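Local coordinates for TRAP dicarboxylate ABC transporter, substrate-binding protein (Roseobacter denitrificans, PDB 4OVQ) that binds beta-D-glucuronate in the periplasm and probably delivers it to a TRAP-type membrane transporter, at residues N30-V33 / P37-V40; V40-F45 / E234-N239; V166-N171 / G176-L181; E172-M177 / L230-C235. All blocks are in the same frame, centred on the assembly; numbering follows the deposited sequence.

Interaction 1 of 4, residues N30-V33 / P37-V40; sequences NIHV and PNTV. With BDP (beta-D-glucopyranuronic acid), chain C.
Two first torsions bring Asn30 and Thr39 together. Asn30 sets its CG opposite the backbone N (chi1 163°), and this sends the amide toward the helix. Thr39 holds OG1 beside its own backbone N (chi1 -59°), facing the loop. Asn30 ND2 donates to Thr39 OG1 at 2.9 Å. The acceptor lies almost in the amide plane of Asn30, though the bond is bent at the hydrogen. Thr39 OG1 in turn donates to Val33 O at 2.7 Å. One hydroxyl therefore ties both ends of the loop segment to the first turn of the helix. Asn30 OD1 takes a weak bond from His32 N.

The His32 ring touches both Asn38 and the sugar, with His32 CD2 4.0 Å from Asn38 ND2. His32 CB lies 3.4 Å from Thr39 OG1. The ring turns an edge to the ligand, and His32 NE2 donates in plane to BDP O2 at 2.9 Å. Tyr36 stacks on it and probably limits its movement. Asn38 ND2 donates to Asn86 OD1, and Asn38 OD1 accepts from Gln265 NE2.

The contact closes the turn between strand 25-29 and helix 37-52. Helix 248-282 packs on Pro37 and Val40. Helix 209-214 touches His32 and Val33.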
loop_
_atom_site.group_PDB
_atom_site.type_symbol
_atom_site.label_atom_id
_atom_site.label_comp_id
_atom_site.label_asym_id
_atom_site.label_seq_id
_atom_site.Cartn_x
_atom_site.Cartn_y
_atom_site.Cartn_z
ATOM N N ASN A 30 -11.957 -3.579 -2.739
ATOM C CA ASN A 30 -10.764 -4.126 -2.112
ATOM C C ASN A 30 -10.150 -5.106 -3.097
ATOM O O ASN A 30 -10.883 -5.876 -3.743
ATOM C CB ASN A 30 -11.146 -4.827 -0.786
ATOM C CG ASN A 30 -10.063 -5.782 -0.263
ATOM O OD1 ASN A 30 -8.897 -5.446 -0.245
ATOM N ND2 ASN A 30 -10.454 -6.975 0.205
ATOM N N ILE A 31 -8.826 -5.113 -3.235
ATOM C CA ILE A 31 -8.174 -5.970 -4.227
ATOM C C ILE A 31 -7.923 -7.396 -3.742
ATOM O O ILE A 31 -7.641 -8.275 -4.560
ATOM C CB ILE A 31 -6.848 -5.328 -4.726
ATOM C CG1 ILE A 31 -6.420 -5.817 -6.120
ATOM C CG2 ILE A 31 -5.742 -5.472 -3.701
ATOM C CD1 ILE A 31 -5.453 -4.798 -6.811
ATOM N N HIS A 32 -8.060 -7.646 -2.435
ATOM C CA HIS A 32 -7.532 -8.863 -1.812
ATOM C C HIS A 32 -8.498 -10.047 -1.812
ATOM O O HIS A 32 -9.693 -9.888 -2.048
ATOM C CB HIS A 32 -6.973 -8.572 -0.413
ATOM C CG HIS A 32 -5.741 -7.735 -0.464
ATOM N ND1 HIS A 32 -4.524 -8.247 -0.861
ATOM C CD2 HIS A 32 -5.541 -6.411 -0.235
ATOM C CE1 HIS A 32 -3.627 -7.279 -0.871
ATOM N NE2 HIS A 32 -4.212 -6.156 -0.488
ATOM N N VAL A 33 -7.940 -11.209 -1.521
ATOM C CA VAL A 33 -8.712 -12.455 -1.533
ATOM C C VAL A 33 -9.303 -12.787 -0.185
ATOM O O VAL A 33 -9.151 -12.019 0.770
ATOM C CB VAL A 33 -7.835 -13.604 -1.963
ATOM C CG1 VAL A 33 -7.287 -13.337 -3.356
ATOM C CG2 VAL A 33 -6.722 -13.780 -0.970
ATOM N N PRO A 37 -6.252 -10.042 5.719
ATOM C CA PRO A 37 -6.531 -9.090 6.798
ATOM C C PRO A 37 -7.427 -7.957 6.323
ATOM O O PRO A 37 -8.443 -7.654 6.955
ATOM C CB PRO A 37 -5.143 -8.587 7.187
ATOM C CG PRO A 37 -4.270 -9.832 6.978
ATOM C CD PRO A 37 -4.854 -10.502 5.749
ATOM N N ASN A 38 -7.078 -7.344 5.194
ATOM C CA ASN A 38 -7.882 -6.237 4.682
ATOM C C ASN A 38 -9.308 -6.617 4.304
ATOM O O ASN A 38 -10.261 -5.824 4.397
ATOM C CB ASN A 38 -7.228 -5.655 3.424
ATOM C CG ASN A 38 -5.852 -5.125 3.663
ATOM O OD1 ASN A 38 -5.063 -5.686 4.414
ATOM N ND2 ASN A 38 -5.523 -4.041 2.976
ATOM N N THR A 39 -9.459 -7.824 3.798
ATOM C CA THR A 39 -10.735 -8.303 3.399
ATOM C C THR A 39 -11.675 -8.456 4.603
ATOM O O THR A 39 -12.780 -7.928 4.629
ATOM C CB THR A 39 -10.541 -9.643 2.684
ATOM O OG1 THR A 39 -9.680 -9.432 1.537
ATOM C CG2 THR A 39 -11.825 -10.174 2.239
ATOM N N VAL A 40 -11.176 -9.164 5.598
ATOM C CA VAL A 40 -11.944 -9.442 6.823
ATOM C C VAL A 40 -12.244 -8.108 7.500
ATOM O O VAL A 40 -13.374 -7.854 7.981
ATOM C CB VAL A 40 -11.143 -10.342 7.724
ATOM C CG1 VAL A 40 -11.844 -10.510 9.074
ATOM C CG2 VAL A 40 -10.958 -11.718 7.077
HETATM C C1 BDP C . -0.252 -4.751 -1.848
HETATM C C2 BDP C . -1.331 -3.738 -1.563
HETATM C C3 BDP C . -2.261 -3.768 -2.696
HETATM C C4 BDP C . -1.546 -3.438 -3.963
HETATM C C5 BDP C . -0.407 -4.404 -4.191
HETATM C C6 BDP C . 0.407 -4.089 -5.456
HETATM O O2 BDP C . -2.017 -4.222 -0.359
HETATM O O3 BDP C . -3.196 -2.653 -2.448
HETATM O O4 BDP C . -2.497 -3.487 -5.109
HETATM O O5 BDP C . 0.477 -4.426 -3.079
HETATM O O6A BDP C . -0.192 -3.632 -6.474
HETATM O O1 BDP C . 0.723 -4.808 -0.848
HETATM O O6B BDP C . 1.603 -4.469 -5.408
#

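Interaction 2 of 4, residues V40-F45 / E234-N239; sequences VAMDKF and ECICIN. With BDP (beta-D-glucopyranuronic acid), chain C.
Ile236 meets Met42 and Phe45 with its two branches. Its CB projects from the strand toward the helix. There the chain divides. CG1 stands beside the backbone N (chi1 -56°) and comes to 3.8 Å from SE of Met42, which is a selenomethionine. CD1 continues along the same selenium, 4.1 Å from Met42 SE. The two side chains lie alongside each other, running opposite ways. CG2 takes the other path, over one face of the Phe45 ring. It is a CH-pi contact: Ile236 CG2 is 4.0 Å from the centroid of the Phe45 ring and 22° off the ring normal. The methyl is shifted toward the rim, with Phe45 CE2 its closest ring atom at 3.8 Å.

This joins helix 37-52 to strand 234-239 of the five-stranded sheet. The strand order is 58-62, 25-29, 84-88, 234-239, 135-141. Strand 234-239 runs antiparallel to its neighbours, the 2-1-3-n-4 topology of type II periplasmic binding proteins.

Met42 is bent at both chi2 and chi3, which brings its selenium close to the strand although its CB leaves the helix to one side. Its other neighbours include Met61, Ile84 and Tyr141. Phe45 touches Leu59, and Ser261 of helix 248-282 packs against both Phe45 and Ile236.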
loop_
_atom_site.group_PDB
_atom_site.type_symbol
_atom_site.label_atom_id
_atom_site.label_comp_id
_atom_site.label_asym_id
_atom_site.label_seq_id
_atom_site.Cartn_x
_atom_site.Cartn_y
_atom_site.Cartn_z
ATOM N N VAL A 40 -11.176 -9.164 5.598
ATOM C CA VAL A 40 -11.944 -9.442 6.823
ATOM C C VAL A 40 -12.244 -8.108 7.500
ATOM O O VAL A 40 -13.374 -7.854 7.981
ATOM C CB VAL A 40 -11.143 -10.342 7.724
ATOM C CG1 VAL A 40 -11.844 -10.510 9.074
ATOM C CG2 VAL A 40 -10.958 -11.718 7.077
ATOM N N ALA A 41 -11.271 -7.214 7.489
ATOM C CA ALA A 41 -11.453 -5.907 8.146
ATOM C C ALA A 41 -12.437 -4.989 7.401
ATOM O O ALA A 41 -13.158 -4.222 8.040
ATOM C CB ALA A 41 -10.104 -5.201 8.350
HETATM N N MSE A 42 -12.439 -5.005 6.067
HETATM C CA MSE A 42 -13.424 -4.226 5.360
HETATM C C MSE A 42 -14.839 -4.786 5.550
HETATM O O MSE A 42 -15.800 -4.026 5.572
HETATM C CB MSE A 42 -13.039 -4.094 3.853
HETATM C CG MSE A 42 -11.805 -3.226 3.614
HETATM SE SE MSE A 42 -12.087 -1.364 4.141
HETATM C CE MSE A 42 -13.158 -0.853 2.582
ATOM N N ASP A 43 -14.956 -6.106 5.653
ATOM C CA ASP A 43 -16.245 -6.711 6.012
ATOM C C ASP A 43 -16.672 -6.170 7.368
ATOM O O ASP A 43 -17.838 -5.815 7.579
ATOM C CB ASP A 43 -16.183 -8.256 6.015
ATOM C CG ASP A 43 -16.215 -8.844 4.609
ATOM O OD1 ASP A 43 -16.707 -8.132 3.710
ATOM O OD2 ASP A 43 -15.736 -9.986 4.433
ATOM N N LYS A 44 -15.721 -6.069 8.271
ATOM C CA LYS A 44 -16.019 -5.541 9.598
ATOM C C LYS A 44 -16.429 -4.065 9.558
ATOM O O LYS A 44 -17.345 -3.630 10.290
ATOM C CB LYS A 44 -14.841 -5.778 10.540
ATOM C CG LYS A 44 -15.147 -5.391 12.013
ATOM C CD LYS A 44 -16.322 -6.191 12.642
ATOM C CE LYS A 44 -16.111 -7.697 12.554
ATOM N NZ LYS A 44 -17.099 -8.492 13.402
ATOM N N PHE A 45 -15.755 -3.279 8.720
ATOM C CA PHE A 45 -16.139 -1.906 8.498
ATOM C C PHE A 45 -17.579 -1.839 8.010
ATOM O O PHE A 45 -18.390 -1.077 8.549
ATOM C CB PHE A 45 -15.184 -1.236 7.530
ATOM C CG PHE A 45 -15.612 0.159 7.093
ATOM C CD1 PHE A 45 -15.843 1.186 8.037
ATOM C CD2 PHE A 45 -15.766 0.453 5.749
ATOM C CE1 PHE A 45 -16.205 2.470 7.633
ATOM C CE2 PHE A 45 -16.129 1.744 5.324
ATOM C CZ PHE A 45 -16.343 2.763 6.263
ATOM N N GLU A 234 -1.997 1.916 4.070
ATOM C CA GLU A 234 -3.210 1.964 3.294
ATOM C C GLU A 234 -4.235 2.725 4.074
ATOM O O GLU A 234 -4.035 3.062 5.240
ATOM C CB GLU A 234 -3.709 0.549 2.960
ATOM C CG GLU A 234 -2.601 -0.401 2.500
ATOM C CD GLU A 234 -3.094 -1.506 1.612
ATOM O OE1 GLU A 234 -4.293 -1.836 1.687
ATOM O OE2 GLU A 234 -2.237 -2.027 0.866
ATOM N N CYS A 235 -5.349 3.010 3.432
ATOM C CA CYS A 235 -6.435 3.644 4.122
ATOM C C CYS A 235 -7.777 2.992 3.773
ATOM O O CYS A 235 -7.890 2.272 2.775
ATOM C CB CYS A 235 -6.461 5.134 3.791
ATOM S SG CYS A 235 -6.923 5.467 2.059
ATOM N N ILE A 236 -8.767 3.270 4.593
ATOM C CA ILE A 236 -10.156 3.204 4.223
ATOM C C ILE A 236 -10.480 4.605 3.713
ATOM O O ILE A 236 -10.299 5.565 4.488
ATOM C CB ILE A 236 -11.065 2.846 5.439
ATOM C CG1 ILE A 236 -10.626 1.537 6.114
ATOM C CG2 ILE A 236 -12.541 2.790 5.016
ATOM C CD1 ILE A 236 -11.470 1.150 7.301
ATOM N N CYS A 237 -10.943 4.713 2.455
ATOM C CA CYS A 237 -11.096 5.941 1.614
ATOM C C CYS A 237 -12.617 6.108 1.405
ATOM O O CYS A 237 -13.316 5.119 1.175
ATOM C CB CYS A 237 -10.362 5.850 0.172
ATOM S SG CYS A 237 -10.150 7.362 -0.609
ATOM N N ILE A 238 -13.132 7.329 1.502
ATOM C CA ILE A 238 -14.508 7.618 1.057
ATOM C C ILE A 238 -14.493 8.839 0.138
ATOM O O ILE A 238 -13.764 9.814 0.353
ATOM C CB ILE A 238 -15.513 7.847 2.257
ATOM C CG1 ILE A 238 -16.978 7.922 1.776
ATOM C CG2 ILE A 238 -15.123 9.061 3.082
ATOM C CD1 ILE A 238 -18.019 7.824 2.890
ATOM N N ASN A 239 -15.363 8.790 -0.869
ATOM C CA ASN A 239 -15.634 9.943 -1.702
ATOM C C ASN A 239 -16.063 11.107 -0.815
ATOM O O ASN A 239 -16.976 10.958 0.003
ATOM C CB ASN A 239 -16.726 9.573 -2.687
ATOM C CG ASN A 239 -17.225 10.748 -3.435
ATOM O OD1 ASN A 239 -18.197 11.400 -3.019
ATOM N ND2 ASN A 239 -16.535 11.076 -4.518
HETATM C C1 BDP C . -0.252 -4.751 -1.848
HETATM C C2 BDP C . -1.331 -3.738 -1.563
HETATM C C3 BDP C . -2.261 -3.768 -2.696
HETATM C C4 BDP C . -1.546 -3.438 -3.963
HETATM C C5 BDP C . -0.407 -4.404 -4.191
HETATM C C6 BDP C . 0.407 -4.089 -5.456
HETATM O O2 BDP C . -2.017 -4.222 -0.359
HETATM O O3 BDP C . -3.196 -2.653 -2.448
HETATM O O4 BDP C . -2.497 -3.487 -5.109
HETATM O O5 BDP C . 0.477 -4.426 -3.079
HETATM O O6A BDP C . -0.192 -3.632 -6.474
HETATM O O1 BDP C . 0.723 -4.808 -0.848
HETATM O O6B BDP C . 1.603 -4.469 -5.408
#

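Interaction 3 of 4, residues V166-N171 / G176-L181; sequences VRVMNN and GMIAEL. With BDP (beta-D-glucopyranuronic acid), chain C.
Strand 166-168 and helix 176-180 run nearly antiparallel, at 160°, with their axes 9.7 Å apart at closest approach. Ile178 makes most of the contact between them. It reaches from the helix toward the strand and meets Val166 and Val168. Ile178 bends at chi2 (-69°), which divides the work between its atoms. Its CD1 lies 3.8 Å from Val166 CG1, where the two side chains cross at a slant. Its CG1 lies 3.6 Å from Val168 CG1, and here the pair sit flank to flank. The CE methyl of Met177, a selenomethionine, adds a looser contact to Val168 CG1 at 4.4 Å. All four side chains are buried and apolar.

Arg167, between the two valines, points to the other side of the strand, into the sugar pocket. Its guanidinium meets the glucuronate carboxylate edge on. Arg167 NH1 donates to BDP O6B at 2.8 Å, and Arg167 NH2 to BDP O6A at 2.9 Å. Both bonds are almost straight, so the pair fixes the rotation of the carboxylate. Arg167 NE donates to Met188 O, which probably helps to position the group. Met169 lies beside the same carboxylate, with CG 3.4 Å from BDP O6A.

The strand and helix belong to the beta-alpha-beta unit 165-168, 172-180, 184-187, whose two strands are parallel. Phe148 of strand 146-150 packs on Ile178 and Leu181. Strand 223-230 meets Met177 through His229 and Leu230.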
loop_
_atom_site.group_PDB
_atom_site.type_symbol
_atom_site.label_atom_id
_atom_site.label_comp_id
_atom_site.label_asym_id
_atom_site.label_seq_id
_atom_site.Cartn_x
_atom_site.Cartn_y
_atom_site.Cartn_z
ATOM N N VAL A 166 11.805 -5.755 -13.081
ATOM C CA VAL A 166 11.045 -5.804 -11.825
ATOM C C VAL A 166 9.722 -5.047 -11.958
ATOM O O VAL A 166 9.674 -3.881 -12.317
ATOM C CB VAL A 166 11.842 -5.218 -10.646
ATOM C CG1 VAL A 166 11.063 -5.438 -9.345
ATOM C CG2 VAL A 166 13.277 -5.812 -10.587
ATOM N N ARG A 167 8.627 -5.755 -11.701
ATOM C CA ARG A 167 7.319 -5.136 -11.693
ATOM C C ARG A 167 7.189 -4.245 -10.471
ATOM O O ARG A 167 7.609 -4.604 -9.358
ATOM C CB ARG A 167 6.218 -6.191 -11.660
ATOM C CG ARG A 167 4.768 -5.615 -11.635
ATOM C CD ARG A 167 4.293 -5.369 -10.213
ATOM N NE ARG A 167 2.969 -4.759 -10.132
ATOM C CZ ARG A 167 2.343 -4.526 -8.987
ATOM N NH1 ARG A 167 2.927 -4.879 -7.851
ATOM N NH2 ARG A 167 1.138 -3.963 -8.996
ATOM N N VAL A 168 6.574 -3.096 -10.725
ATOM C CA VAL A 168 6.204 -2.161 -9.673
ATOM C C VAL A 168 4.798 -1.658 -9.865
ATOM O O VAL A 168 4.193 -1.842 -10.923
ATOM C CB VAL A 168 7.151 -0.925 -9.625
ATOM C CG1 VAL A 168 8.536 -1.345 -9.142
ATOM C CG2 VAL A 168 7.262 -0.261 -10.986
HETATM N N MSE A 169 4.256 -1.032 -8.821
HETATM C CA MSE A 169 2.975 -0.331 -8.947
HETATM C C MSE A 169 3.096 0.890 -9.822
HETATM O O MSE A 169 4.204 1.307 -10.136
HETATM C CB MSE A 169 2.471 0.082 -7.573
HETATM C CG MSE A 169 2.116 -1.101 -6.646
HETATM SE SE MSE A 169 1.271 -0.637 -4.969
HETATM C CE MSE A 169 2.841 0.089 -4.020
ATOM N N ASN A 170 1.932 1.438 -10.195
ATOM C CA ASN A 170 1.861 2.587 -11.087
ATOM C C ASN A 170 2.166 3.942 -10.407
ATOM O O ASN A 170 1.264 4.691 -10.071
ATOM C CB ASN A 170 0.473 2.597 -11.725
ATOM C CG ASN A 170 0.206 1.353 -12.549
ATOM O OD1 ASN A 170 0.663 1.235 -13.690
ATOM N ND2 ASN A 170 -0.524 0.411 -11.983
ATOM N N ASN A 171 3.451 4.211 -10.209
ATOM C CA ASN A 171 3.935 5.444 -9.589
ATOM C C ASN A 171 5.374 5.641 -10.028
ATOM O O ASN A 171 6.214 4.755 -9.852
ATOM C CB ASN A 171 3.783 5.364 -8.047
ATOM C CG ASN A 171 4.176 6.671 -7.330
ATOM O OD1 ASN A 171 4.987 7.457 -7.834
ATOM N ND2 ASN A 171 3.593 6.902 -6.161
ATOM N N GLY A 176 11.581 4.967 -10.840
ATOM C CA GLY A 176 12.871 5.509 -10.444
ATOM C C GLY A 176 13.710 4.658 -9.503
ATOM O O GLY A 176 14.908 4.460 -9.696
HETATM N N MSE A 177 13.083 4.172 -8.444
HETATM C CA MSE A 177 13.740 3.310 -7.491
HETATM C C MSE A 177 14.414 2.157 -8.228
HETATM O O MSE A 177 15.551 1.851 -7.957
HETATM C CB MSE A 177 12.719 2.769 -6.460
HETATM C CG MSE A 177 13.238 1.682 -5.539
HETATM SE SE MSE A 177 11.871 0.932 -4.415
HETATM C CE MSE A 177 10.998 -0.133 -5.704
ATOM N N ILE A 178 13.700 1.500 -9.137
ATOM C CA ILE A 178 14.271 0.338 -9.816
ATOM C C ILE A 178 15.409 0.757 -10.740
ATOM O O ILE A 178 16.464 0.126 -10.744
ATOM C CB ILE A 178 13.214 -0.474 -10.586
ATOM C CG1 ILE A 178 12.107 -0.966 -9.627
ATOM C CG2 ILE A 178 13.867 -1.641 -11.348
ATOM C CD1 ILE A 178 12.552 -2.042 -8.623
ATOM N N ALA A 179 15.203 1.833 -11.492
ATOM C CA ALA A 179 16.205 2.294 -12.455
ATOM C C ALA A 179 17.510 2.646 -11.731
ATOM O O ALA A 179 18.612 2.386 -12.256
ATOM C CB ALA A 179 15.663 3.470 -13.252
ATOM N N GLU A 180 17.415 3.170 -10.507
ATOM C CA GLU A 180 18.633 3.555 -9.761
ATOM C C GLU A 180 19.388 2.356 -9.143
ATOM O O GLU A 180 20.555 2.467 -8.712
ATOM C CB GLU A 180 18.300 4.607 -8.692
ATOM C CG GLU A 180 17.676 5.866 -9.289
ATOM C CD GLU A 180 18.641 6.641 -10.190
ATOM O OE1 GLU A 180 19.867 6.459 -10.035
ATOM O OE2 GLU A 180 18.173 7.408 -11.057
ATOM N N LEU A 181 18.725 1.203 -9.112
ATOM C CA LEU A 181 19.357 -0.035 -8.724
ATOM C C LEU A 181 19.814 -0.772 -9.975
ATOM O O LEU A 181 20.300 -1.895 -9.888
ATOM C CB LEU A 181 18.384 -0.889 -7.908
ATOM C CG LEU A 181 17.892 -0.267 -6.590
ATOM C CD1 LEU A 181 16.834 -1.143 -5.949
ATOM C CD2 LEU A 181 19.062 -0.066 -5.628
HETATM C C1 BDP C . -0.252 -4.751 -1.848
HETATM C C2 BDP C . -1.331 -3.738 -1.563
HETATM C C3 BDP C . -2.261 -3.768 -2.696
HETATM C C4 BDP C . -1.546 -3.438 -3.963
HETATM C C5 BDP C . -0.407 -4.404 -4.191
HETATM C C6 BDP C . 0.407 -4.089 -5.456
HETATM O O2 BDP C . -2.017 -4.222 -0.359
HETATM O O3 BDP C . -3.196 -2.653 -2.448
HETATM O O4 BDP C . -2.497 -3.487 -5.109
HETATM O O5 BDP C . 0.477 -4.426 -3.079
HETATM O O6A BDP C . -0.192 -3.632 -6.474
HETATM O O1 BDP C . 0.723 -4.808 -0.848
HETATM O O6B BDP C . 1.603 -4.469 -5.408
#

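Interaction 4 of 4, residues E172-M177 / L230-C235; sequences ELFTGM and LIIPEC. With BDP (beta-D-glucopyranuronic acid), chain C.
Glu234 OE2 is gripped by two donors. BDP O2 donates to it over a short 2.5 Å, and Asn88 ND2 supplies the second bond. Glu234 stretches out past CG, which carries its carboxylate to the sugar. Its other oxygen, OE1, accepts from Asn86 ND2. These bonds leave the carboxylate little freedom to turn.

The contact with helix 172-177 is made further back along the segment, by Leu230 and Ile232. Leu230 CD1 is the central atom. Leu230 CD1 lies 3.7 Å from Phe174 CE1 and 4.0 Å from Met177 SE. Leu230 crosses Phe174 at a slant, while Met177, a selenomethionine, meets Leu230 tip to tip. Met177 leaves the helix with CG opposite its backbone N (chi1 171°), and this carries the selenium to Leu230. Leu230 CD2 also approaches the ring, 3.9 Å from Phe174 CE1. Phe174 and Ile232 reach toward each other across the two segments, with Ile232 CD1 3.8 Å from Phe174 CZ. The helix is joined to the 230-235 segment by apolar contacts alone.

On the far side of the helix Thr175 OG1 donates to Glu172 O at 2.8 Å. The same carbonyl takes the helical bond from Gly176 N.

Leu230 pairs through its backbone with Arg146, a glucuronate-binding residue. The polar contact with the sugar is made by Glu234, apart from this apolar patch. Asn86 and Asn88 would be expected to help stabilise a negative charge on Glu234.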
loop_
_atom_site.group_PDB
_atom_site.type_symbol
_atom_site.label_atom_id
_atom_site.label_comp_id
_atom_site.label_asym_id
_atom_site.label_seq_id
_atom_site.Cartn_x
_atom_site.Cartn_y
_atom_site.Cartn_z
ATOM N N GLU A 172 5.675 6.784 -10.650
ATOM C CA GLU A 172 7.015 6.994 -11.196
ATOM C C GLU A 172 8.118 6.999 -10.133
ATOM O O GLU A 172 9.302 6.820 -10.450
ATOM C CB GLU A 172 7.069 8.281 -12.035
ATOM C CG GLU A 172 6.642 8.067 -13.487
ATOM C CD GLU A 172 7.745 7.452 -14.365
ATOM O OE1 GLU A 172 8.867 8.009 -14.423
ATOM O OE2 GLU A 172 7.472 6.410 -15.007
ATOM N N LEU A 173 7.773 7.204 -8.870
ATOM C CA LEU A 173 8.763 7.025 -7.813
ATOM C C LEU A 173 9.332 5.604 -7.809
ATOM O O LEU A 173 10.494 5.389 -7.502
ATOM C CB LEU A 173 8.190 7.325 -6.437
ATOM C CG LEU A 173 8.389 8.732 -5.905
ATOM C CD1 LEU A 173 7.934 9.754 -6.944
ATOM C CD2 LEU A 173 7.622 8.877 -4.585
ATOM N N PHE A 174 8.482 4.626 -8.117
ATOM C CA PHE A 174 8.902 3.228 -8.064
ATOM C C PHE A 174 9.687 2.836 -9.319
ATOM O O PHE A 174 10.612 2.009 -9.256
ATOM C CB PHE A 174 7.694 2.306 -7.903
ATOM C CG PHE A 174 6.786 2.673 -6.764
ATOM C CD1 PHE A 174 7.289 3.215 -5.577
ATOM C CD2 PHE A 174 5.433 2.492 -6.883
ATOM C CE1 PHE A 174 6.449 3.546 -4.549
ATOM C CE2 PHE A 174 4.584 2.838 -5.846
ATOM C CZ PHE A 174 5.084 3.386 -4.698
ATOM N N THR A 175 9.338 3.438 -10.449
ATOM C CA THR A 175 10.120 3.214 -11.662
ATOM C C THR A 175 11.518 3.779 -11.427
ATOM O O THR A 175 12.528 3.146 -11.755
ATOM C CB THR A 175 9.485 3.842 -12.925
ATOM O OG1 THR A 175 9.256 5.232 -12.713
ATOM C CG2 THR A 175 8.194 3.191 -13.264
ATOM N N GLY A 176 11.581 4.967 -10.840
ATOM C CA GLY A 176 12.871 5.509 -10.444
ATOM C C GLY A 176 13.710 4.658 -9.503
ATOM O O GLY A 176 14.908 4.460 -9.696
HETATM N N MSE A 177 13.083 4.172 -8.444
HETATM C CA MSE A 177 13.740 3.310 -7.491
HETATM C C MSE A 177 14.414 2.157 -8.228
HETATM O O MSE A 177 15.551 1.851 -7.957
HETATM C CB MSE A 177 12.719 2.769 -6.460
HETATM C CG MSE A 177 13.238 1.682 -5.539
HETATM SE SE MSE A 177 11.871 0.932 -4.415
HETATM C CE MSE A 177 10.998 -0.133 -5.704
ATOM N N LEU A 230 10.240 -0.265 0.823
ATOM C CA LEU A 230 9.063 0.595 0.886
ATOM C C LEU A 230 8.213 0.160 2.071
ATOM O O LEU A 230 8.007 -1.064 2.273
ATOM C CB LEU A 230 8.250 0.479 -0.408
ATOM C CG LEU A 230 8.842 1.190 -1.640
ATOM C CD1 LEU A 230 8.173 0.728 -2.939
ATOM C CD2 LEU A 230 8.732 2.698 -1.484
ATOM N N ILE A 231 7.716 1.149 2.830
ATOM C CA ILE A 231 6.794 0.914 3.926
ATOM C C ILE A 231 5.645 1.902 3.705
ATOM O O ILE A 231 5.724 3.075 4.040
ATOM C CB ILE A 231 7.496 1.122 5.284
ATOM C CG1 ILE A 231 8.660 0.154 5.401
ATOM C CG2 ILE A 231 6.522 0.905 6.422
ATOM C CD1 ILE A 231 9.503 0.358 6.690
ATOM N N ILE A 232 4.597 1.404 3.044
ATOM C CA ILE A 232 3.502 2.220 2.545
ATOM C C ILE A 232 2.218 1.842 3.292
ATOM O O ILE A 232 1.864 0.663 3.327
ATOM C CB ILE A 232 3.324 1.960 1.030
ATOM C CG1 ILE A 232 4.629 2.235 0.282
ATOM C CG2 ILE A 232 2.196 2.789 0.493
ATOM C CD1 ILE A 232 4.541 1.980 -1.215
ATOM N N PRO A 233 1.521 2.825 3.872
ATOM C CA PRO A 233 0.279 2.517 4.577
ATOM C C PRO A 233 -0.874 2.414 3.589
ATOM O O PRO A 233 -0.757 2.802 2.411
ATOM C CB PRO A 233 0.072 3.748 5.462
ATOM C CG PRO A 233 0.664 4.866 4.681
ATOM C CD PRO A 233 1.868 4.254 4.002
ATOM N N GLU A 234 -1.997 1.916 4.070
ATOM C CA GLU A 234 -3.210 1.964 3.294
ATOM C C GLU A 234 -4.235 2.725 4.074
ATOM O O GLU A 234 -4.035 3.062 5.240
ATOM C CB GLU A 234 -3.709 0.549 2.960
ATOM C CG GLU A 234 -2.601 -0.401 2.500
ATOM C CD GLU A 234 -3.094 -1.506 1.612
ATOM O OE1 GLU A 234 -4.293 -1.836 1.687
ATOM O OE2 GLU A 234 -2.237 -2.027 0.866
ATOM N N CYS A 235 -5.349 3.010 3.432
ATOM C CA CYS A 235 -6.435 3.644 4.122
ATOM C C CYS A 235 -7.777 2.992 3.773
ATOM O O CYS A 235 -7.890 2.272 2.775
ATOM C CB CYS A 235 -6.461 5.134 3.791
ATOM S SG CYS A 235 -6.923 5.467 2.059
HETATM C C1 BDP C . -0.252 -4.751 -1.848
HETATM C C2 BDP C . -1.331 -3.738 -1.563
HETATM C C3 BDP C . -2.261 -3.768 -2.696
HETATM C C4 BDP C . -1.546 -3.438 -3.963
HETATM C C5 BDP C . -0.407 -4.404 -4.191
HETATM C C6 BDP C . 0.407 -4.089 -5.456
HETATM O O2 BDP C . -2.017 -4.222 -0.359
HETATM O O3 BDP C . -3.196 -2.653 -2.448
HETATM O O4 BDP C . -2.497 -3.487 -5.109
HETATM O O5 BDP C . 0.477 -4.426 -3.079
HETATM O O6A BDP C . -0.192 -3.632 -6.474
HETATM O O1 BDP C . 0.723 -4.808 -0.848
HETATM O O6B BDP C . 1.603 -4.469 -5.408
#

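Interactions 1 and 2 share helix 37-52 and have centres 9 Å apart. Interactions 3 and 4 share helix 172-180 and are also 9 Å apart. The centres of interactions 2 and 3 lie 27 Å from each other, on opposite sides of the chain's centre. Interaction 1 comes first along the chain, and interaction 3 is nested in the long loop closed by interaction 2. Segments 230-235 and 234-239 overlap, so one continuous run of chain links interaction 4 to interaction 2. At Glu234 interaction 4 also touches interaction 1. All four include residues that touch the glucuronate. This suits a binding protein whose ligand sits between two lobes and is held from both.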